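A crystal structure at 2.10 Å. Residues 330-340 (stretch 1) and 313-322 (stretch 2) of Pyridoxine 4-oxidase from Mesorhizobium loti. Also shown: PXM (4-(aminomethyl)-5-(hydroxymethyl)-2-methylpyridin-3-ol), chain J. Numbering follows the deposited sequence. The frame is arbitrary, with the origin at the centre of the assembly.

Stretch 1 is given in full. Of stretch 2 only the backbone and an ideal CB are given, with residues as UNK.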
ATOM      1  N   GLN A 330      10.278  -2.885  17.192  1.00  8.37           N
ATOM      2  CA  GLN A 330       9.201  -2.794  16.209  1.00 10.39           C
ATOM      3  C   GLN A 330       8.303  -1.595  16.480  1.00  5.04           C
ATOM      4  O   GLN A 330       7.886  -1.381  17.621  1.00  8.30           O
ATOM      5  CB  GLN A 330       8.354  -4.055  16.218  1.00  7.86           C
ATOM      6  CG  GLN A 330       7.347  -4.080  15.086  1.00  7.86           C
ATOM      7  CD  GLN A 330       6.482  -5.297  15.141  1.00 14.50           C
ATOM      8  OE1 GLN A 330       6.167  -5.767  16.230  1.00  7.01           O
ATOM      9  NE2 GLN A 330       6.087  -5.832  13.969  1.00  7.50           N
ATOM     10  N   PRO A 331       8.024  -0.789  15.440  1.00  9.19           N
ATOM     11  CA  PRO A 331       7.178   0.392  15.679  1.00  9.61           C
ATOM     12  C   PRO A 331       5.802   0.000  16.196  1.00  6.56           C
ATOM     13  O   PRO A 331       5.328  -1.099  15.889  1.00  7.23           O
ATOM     14  CB  PRO A 331       7.033   1.017  14.286  1.00  6.79           C
ATOM     15  CG  PRO A 331       8.250   0.554  13.507  1.00  4.75           C
ATOM     16  CD  PRO A 331       8.599  -0.816  14.077  1.00  8.53           C
ATOM     17  N   GLU A 332       5.176   0.891  16.967  1.00  7.14           N
ATOM     18  CA  GLU A 332       3.780   0.714  17.369  1.00 11.68           C
ATOM     19  C   GLU A 332       2.923   1.891  16.900  1.00  7.26           C
ATOM     20  O   GLU A 332       1.736   1.733  16.616  1.00  6.81           O
ATOM     21  CB  GLU A 332       3.658   0.574  18.891  1.00  8.36           C
ATOM     22  CG  GLU A 332       4.461  -0.562  19.472  1.00 15.65           C
ATOM     23  CD  GLU A 332       4.276  -0.673  20.969  1.00 18.92           C
ATOM     24  OE1 GLU A 332       4.573   0.318  21.686  1.00  5.81           O
ATOM     25  OE2 GLU A 332       3.823  -1.748  21.419  1.00 18.83           O
ATOM     26  N   ILE A 333       3.522   3.077  16.834  1.00  9.23           N
ATOM     27  CA  ILE A 333       2.815   4.252  16.328  1.00  5.02           C
ATOM     28  C   ILE A 333       3.722   5.017  15.371  1.00  4.89           C
ATOM     29  O   ILE A 333       4.904   4.683  15.213  1.00  5.41           O
ATOM     30  CB  ILE A 333       2.337   5.205  17.470  1.00  4.32           C
ATOM     31  CG1 ILE A 333       3.532   5.687  18.302  1.00  6.41           C
ATOM     32  CG2 ILE A 333       1.290   4.549  18.364  1.00  5.44           C
ATOM     33  CD1 ILE A 333       3.151   6.510  19.535  1.00  7.32           C
ATOM     34  N   VAL A 334       3.165   6.047  14.742  1.00  4.37           N
ATOM     35  CA  VAL A 334       3.908   6.890  13.811  1.00  7.84           C
ATOM     36  C   VAL A 334       3.355   8.308  13.898  1.00  5.09           C
ATOM     37  O   VAL A 334       2.151   8.501  14.092  1.00  2.56           O
ATOM     38  CB  VAL A 334       3.790   6.370  12.352  1.00  8.59           C
ATOM     39  CG1 VAL A 334       2.337   6.243  11.944  1.00  3.25           C
ATOM     40  CG2 VAL A 334       4.557   7.285  11.376  1.00  3.82           C
ATOM     41  N   VAL A 335       4.240   9.298  13.819  1.00  5.17           N
ATOM     42  CA  VAL A 335       3.823  10.691  13.718  1.00  7.10           C
ATOM     43  C   VAL A 335       4.560  11.264  12.525  1.00  8.20           C
ATOM     44  O   VAL A 335       5.785  11.190  12.469  1.00 14.78           O
ATOM     45  CB  VAL A 335       4.180  11.520  14.976  1.00  4.58           C
ATOM     46  CG1 VAL A 335       3.890  12.995  14.734  1.00  7.75           C
ATOM     47  CG2 VAL A 335       3.411  11.021  16.190  1.00  7.20           C
ATOM     48  N   GLY A 336       3.826  11.810  11.567  1.00  8.63           N
ATOM     49  CA  GLY A 336       4.437  12.291  10.338  1.00  8.45           C
ATOM     50  C   GLY A 336       4.282  13.791  10.182  1.00 10.37           C
ATOM     51  O   GLY A 336       3.302  14.379  10.658  1.00 11.76           O
ATOM     52  N   CYS A 337       5.250  14.421   9.528  1.00 10.50           N
ATOM     53  CA  CYS A 337       5.187  15.862   9.338  1.00 12.88           C
ATOM     54  C   CYS A 337       4.562  16.207   7.987  1.00 13.31           C
ATOM     55  O   CYS A 337       5.202  16.035   6.952  1.00 11.39           O
ATOM     56  CB  CYS A 337       6.587  16.466   9.434  1.00 13.57           C
ATOM     57  SG  CYS A 337       6.594  18.253   9.193  1.00 13.87           S
ATOM     58  N   GLY A 338       3.313  16.673   7.996  1.00 15.79           N
ATOM     59  CA  GLY A 338       2.645  17.088   6.769  1.00 12.12           C
ATOM     60  C   GLY A 338       2.863  18.570   6.499  1.00 31.25           C
ATOM     61  O   GLY A 338       2.263  19.420   7.162  1.00 27.35           O
ATOM     62  N   VAL A 339       3.721  18.889   5.531  1.00 28.54           N
ATOM     63  CA  VAL A 339       3.973  20.286   5.166  1.00 32.12           C
ATOM     64  C   VAL A 339       2.684  21.004   4.695  1.00 36.96           C
ATOM     65  O   VAL A 339       2.546  22.223   4.844  1.00 39.19           O
ATOM     66  CB  VAL A 339       5.124  20.410   4.126  1.00 47.31           C
ATOM     67  CG1 VAL A 339       5.525  21.880   3.922  1.00 29.25           C
ATOM     68  CG2 VAL A 339       6.337  19.578   4.566  1.00 26.80           C
ATOM     69  N   ALA A 340       1.736  20.234   4.159  1.00 27.89           N
ATOM     70  CA  ALA A 340       0.399  20.745   3.829  1.00 27.36           C
ATOM     71  C   ALA A 340      -0.562  20.620   5.014  1.00 33.70           C
ATOM     72  O   ALA A 340      -0.539  19.621   5.733  1.00 29.47           O
ATOM     73  CB  ALA A 340      -0.159  20.010   2.642  1.00 20.90           C
ATOM     74  N   UNK A 313       5.166  16.622   0.053  1.00 30.36           N
ATOM     75  CA  UNK A 313       4.314  17.177   1.123  1.00 32.66           C
ATOM     76  C   UNK A 313       4.388  16.452   2.472  1.00 29.91           C
ATOM     77  O   UNK A 313       4.391  17.088   3.533  1.00 32.74           O
ATOM     78  CB  UNK A 313       2.859  17.168   0.651  1.00 32.66           C
ATOM     79  N   UNK A 314       4.422  15.125   2.433  1.00 31.87           N
ATOM     80  CA  UNK A 314       4.532  14.331   3.651  1.00 29.04           C
ATOM     81  C   UNK A 314       5.939  13.765   3.707  1.00 21.96           C
ATOM     82  O   UNK A 314       6.189  12.652   3.240  1.00 11.82           O
ATOM     83  CB  UNK A 314       3.483  13.218   3.697  1.00 29.04           C
ATOM     84  N   UNK A 315       6.852  14.541   4.284  1.00 11.17           N
ATOM     85  CA  UNK A 315       8.272  14.356   4.049  1.00 10.74           C
ATOM     86  C   UNK A 315       8.970  13.466   5.063  1.00 11.28           C
ATOM     87  O   UNK A 315      10.043  12.932   4.771  1.00 15.21           O
ATOM     88  CB  UNK A 315       8.960  15.722   4.028  1.00 10.74           C
ATOM     89  N   UNK A 316       8.377  13.303   6.245  1.00  7.15           N
ATOM     90  CA  UNK A 316       9.069  12.598   7.329  1.00  7.84           C
ATOM     91  C   UNK A 316       8.119  11.878   8.299  1.00  8.69           C
ATOM     92  O   UNK A 316       7.451  12.521   9.117  1.00 12.75           O
ATOM     93  CB  UNK A 316       9.931  13.591   8.111  1.00  7.84           C
ATOM     94  N   UNK A 317       8.057  10.550   8.193  1.00  6.21           N
ATOM     95  CA  UNK A 317       7.393   9.725   9.200  1.00  5.24           C
ATOM     96  C   UNK A 317       8.378   9.430  10.301  1.00  7.90           C
ATOM     97  O   UNK A 317       9.534   9.084  10.020  1.00  7.90           O
ATOM     98  CB  UNK A 317       6.847   8.429   8.597  1.00  5.24           C
ATOM     99  N   UNK A 318       7.924   9.546  11.546  1.00 10.54           N
ATOM    100  CA  UNK A 318       8.719   9.107  12.681  1.00  8.96           C
ATOM    101  C   UNK A 318       7.998   7.932  13.331  1.00  6.72           C
ATOM    102  O   UNK A 318       6.971   8.124  13.986  1.00 10.09           O
ATOM    103  CB  UNK A 318       8.944  10.244  13.680  1.00  8.96           C
ATOM    104  N   UNK A 319       8.523   6.722  13.135  1.00  3.94           N
ATOM    105  CA  UNK A 319       7.991   5.534  13.800  1.00  5.15           C
ATOM    106  C   UNK A 319       8.619   5.396  15.182  1.00  7.96           C
ATOM    107  O   UNK A 319       9.781   5.760  15.376  1.00  5.58           O
ATOM    108  CB  UNK A 319       8.249   4.279  12.964  1.00  5.15           C
ATOM    109  N   UNK A 320       7.864   4.857  16.138  1.00  9.54           N
ATOM    110  CA  UNK A 320       8.360   4.762  17.506  1.00 10.22           C
ATOM    111  C   UNK A 320       7.525   3.787  18.333  1.00 12.15           C
ATOM    112  O   UNK A 320       6.487   3.279  17.885  1.00  6.14           O
ATOM    113  CB  UNK A 320       8.362   6.143  18.165  1.00 10.22           C
ATOM    114  N   UNK A 321       7.975   3.524  19.551  1.00 12.39           N
ATOM    115  CA  UNK A 321       7.179   2.724  20.454  1.00  8.88           C
ATOM    116  C   UNK A 321       6.087   3.645  20.994  1.00 11.05           C
ATOM    117  O   UNK A 321       6.226   4.873  20.970  1.00  7.93           O
ATOM    118  CB  UNK A 321       8.026   2.116  21.574  1.00  8.88           C
ATOM    119  N   UNK A 322       4.990   3.061  21.450  1.00  8.72           N
ATOM    120  CA  UNK A 322       3.870   3.859  21.932  1.00 12.35           C
ATOM    121  C   UNK A 322       4.109   4.507  23.307  1.00 14.63           C
ATOM    122  O   UNK A 322       3.400   5.444  23.662  1.00 14.84           O
ATOM    123  CB  UNK A 322       2.620   2.979  21.998  1.00 12.35           C
TER
HETATM  124  N1  PXM J 609       0.430  10.604   3.529  1.00 36.80           N
HETATM  125  C2  PXM J 609      -0.477   9.774   3.018  1.00 25.41           C
HETATM  126  C2A PXM J 609      -1.947  10.030   3.130  1.00 27.14           C
HETATM  127  C3  PXM J 609       0.013   8.651   2.369  1.00 27.23           C
HETATM  128  O3  PXM J 609      -0.883   7.758   1.823  1.00 32.93           O
HETATM  129  C4  PXM J 609       1.397   8.394   2.264  1.00 48.66           C
HETATM  130  C5  PXM J 609       2.306   9.329   2.840  1.00 31.64           C
HETATM  131  C5A PXM J 609       3.820   9.247   2.816  1.00 32.04           C
HETATM  132  O5  PXM J 609       4.402   7.998   2.677  1.00 30.17           O
HETATM  133  C6  PXM J 609       1.750  10.445   3.474  1.00 38.81           C
HETATM  134  C4A PXM J 609       1.807   7.144   1.539  1.00 33.77           C
HETATM  135  N4  PXM J 609       1.113   5.965   1.968  1.00 12.68           N

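Residues 314-320 and 333-338 form two antiparallel strands.

Position 313 has a positive phi of 77°, which glycine, asparagine or aspartate adopt most readily. Its O accepts a hydrogen bond from Val 339 N at 2.8 Å. CB points sideways, 4.6 Å from Ala 340 CB, so many side chains would fit. The residue is His 313, whose NE2 is hydrogen-bonded elsewhere in the structure.

At 314, CB lies on the face where a CB of Gly 338 would lie, and on the ligand's side. A small residue suits it: glycine, alanine, serine or cysteine. It is Ser 314. Its OG comes 3.1 Å from PXM C6 and has no hydrogen-bond partner in the model.

Position 315 points sideways. Its N makes a weak hydrogen bond to Cys 337 O, at 3.5 Å. Val 339 CG2 is 4.7 Å from CB, so a chain with an aliphatic stem would suit. It is Glu 315: CG packs 3.8 Å from Val 339 CG2, and both carboxylate oxygens are hydrogen-bonded elsewhere.

At 316, CB falls on the face of Cys 337, 4.6 Å from Cys 337 CB. Small or medium side chains fit; stretch 1 offers no polar side chain here. Serine is found. Ser 316 O accepts from Cys 337 N at 2.9 Å.

Position 317 faces Gly 336, and CB is 3.8 Å from Val 334 CG2. The missing side chain of Gly 336 leaves space for an apolar side chain of some length, such as methionine, or the shorter leucine. Met 317 fills it, with CE 3.7 Å from Gly 336 CA. An ideal CB on Gly 336 would lie 2.5 Å from that CE, a clash.

Position 318 pairs with Val 335 through two backbone hydrogen bonds: its N to Val 335 O at 2.9 Å, and Val 335 N to its O at 3.0 Å. Alanine, serine or valine would be reasonable; Ala 318 is the residue.

At 319, CB lies 3.7 Å from Pro 331 CB, on the same face as Val 334. An aromatic or large aliphatic residue suits this apolar surface. Tyr 319 turns one ring face to Val 334 CG2, which sits 3.9 Å from the ring centroid in a CH-pi contact.

Position 320 shares its face with Ile 333. Its O accepts from Glu 332 N (2.9 Å) and Ile 333 N (3.2 Å). Leucine, isoleucine or methionine would suit. Met 320 packs CG 3.6 Å from Ile 333 CG1, and its CE reaches within 4.3 Å of Val 335 CG2.

At 321, CB points away overall, but Glu 332 and the backbone O of Gln 330 invite a long basic chain. Arg 321 curls back. NH1 donates to Gln 330 O at 2.7 Å; NH2 forms a salt bridge with Glu 332 OE2 at 3.6 Å, by charge alone.

At 322, N donates to Glu 332 OE1 at 2.8 Å, excluding proline. CB lies 3.3 Å from that oxygen, favouring a small residue. Ala 322 also touches Ile 333.

Stretch 2 313-322: HSESMAYMRA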
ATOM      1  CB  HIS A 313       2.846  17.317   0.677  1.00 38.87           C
ATOM      2  CG  HIS A 313       2.676  18.049  -0.619  1.00 42.68           C
ATOM      3  ND1 HIS A 313       2.775  19.419  -0.718  1.00 30.11           N
ATOM      4  CD2 HIS A 313       2.406  17.597  -1.868  1.00 41.51           C
ATOM      5  CE1 HIS A 313       2.578  19.781  -1.975  1.00 43.63           C
ATOM      6  NE2 HIS A 313       2.353  18.695  -2.693  1.00 34.70           N
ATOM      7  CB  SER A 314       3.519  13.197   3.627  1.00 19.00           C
ATOM      8  OG  SER A 314       3.504  12.518   4.866  1.00 32.71           O
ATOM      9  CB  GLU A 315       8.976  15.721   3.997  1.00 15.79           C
ATOM     10  CG  GLU A 315       8.355  16.708   3.022  1.00 29.68           C
ATOM     11  CD  GLU A 315       9.282  17.861   2.681  1.00 30.25           C
ATOM     12  OE1 GLU A 315      10.288  18.052   3.398  1.00 18.45           O
ATOM     13  OE2 GLU A 315       9.007  18.563   1.683  1.00 28.38           O
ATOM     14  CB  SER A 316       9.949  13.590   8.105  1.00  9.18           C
ATOM     15  OG  SER A 316      10.705  12.940   9.114  1.00 10.08           O
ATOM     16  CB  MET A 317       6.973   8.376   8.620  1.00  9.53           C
ATOM     17  CG  MET A 317       5.983   8.444   7.500  1.00 18.41           C
ATOM     18  SD  MET A 317       4.598   9.410   8.045  1.00 23.10           S
ATOM     19  CE  MET A 317       4.907  10.851   7.016  1.00 28.10           C
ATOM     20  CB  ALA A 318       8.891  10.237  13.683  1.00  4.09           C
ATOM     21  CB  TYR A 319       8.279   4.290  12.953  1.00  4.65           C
ATOM     22  CG  TYR A 319       7.688   4.433  11.580  1.00  5.26           C
ATOM     23  CD1 TYR A 319       6.361   4.095  11.354  1.00  8.89           C
ATOM     24  CD2 TYR A 319       8.429   4.962  10.526  1.00  6.16           C
ATOM     25  CE1 TYR A 319       5.790   4.239  10.099  1.00  8.50           C
ATOM     26  CE2 TYR A 319       7.863   5.121   9.255  1.00  4.86           C
ATOM     27  CZ  TYR A 319       6.532   4.760   9.062  1.00  7.25           C
ATOM     28  OH  TYR A 319       5.914   4.909   7.832  1.00  7.88           O
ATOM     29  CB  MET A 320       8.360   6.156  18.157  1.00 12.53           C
ATOM     30  CG  MET A 320       6.964   6.781  18.285  1.00 10.09           C
ATOM     31  SD  MET A 320       6.929   8.583  18.567  1.00 18.68           S
ATOM     32  CE  MET A 320       7.190   9.196  16.904  1.00 15.97           C
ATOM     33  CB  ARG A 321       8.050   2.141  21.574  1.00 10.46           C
ATOM     34  CG  ARG A 321       9.188   1.235  21.069  1.00 10.89           C
ATOM     35  CD  ARG A 321       8.671  -0.063  20.436  1.00  5.39           C
ATOM     36  NE  ARG A 321       8.129  -0.955  21.452  1.00 15.82           N
ATOM     37  CZ  ARG A 321       7.605  -2.152  21.204  1.00 24.53           C
ATOM     38  NH1 ARG A 321       7.556  -2.618  19.957  1.00 11.50           N
ATOM     39  NH2 ARG A 321       7.128  -2.881  22.206  1.00 18.29           N
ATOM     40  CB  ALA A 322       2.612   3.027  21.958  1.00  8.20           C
TER
HETATM   41  O   HOH W   1       5.155  -4.016  18.073  1.00 17.89           O
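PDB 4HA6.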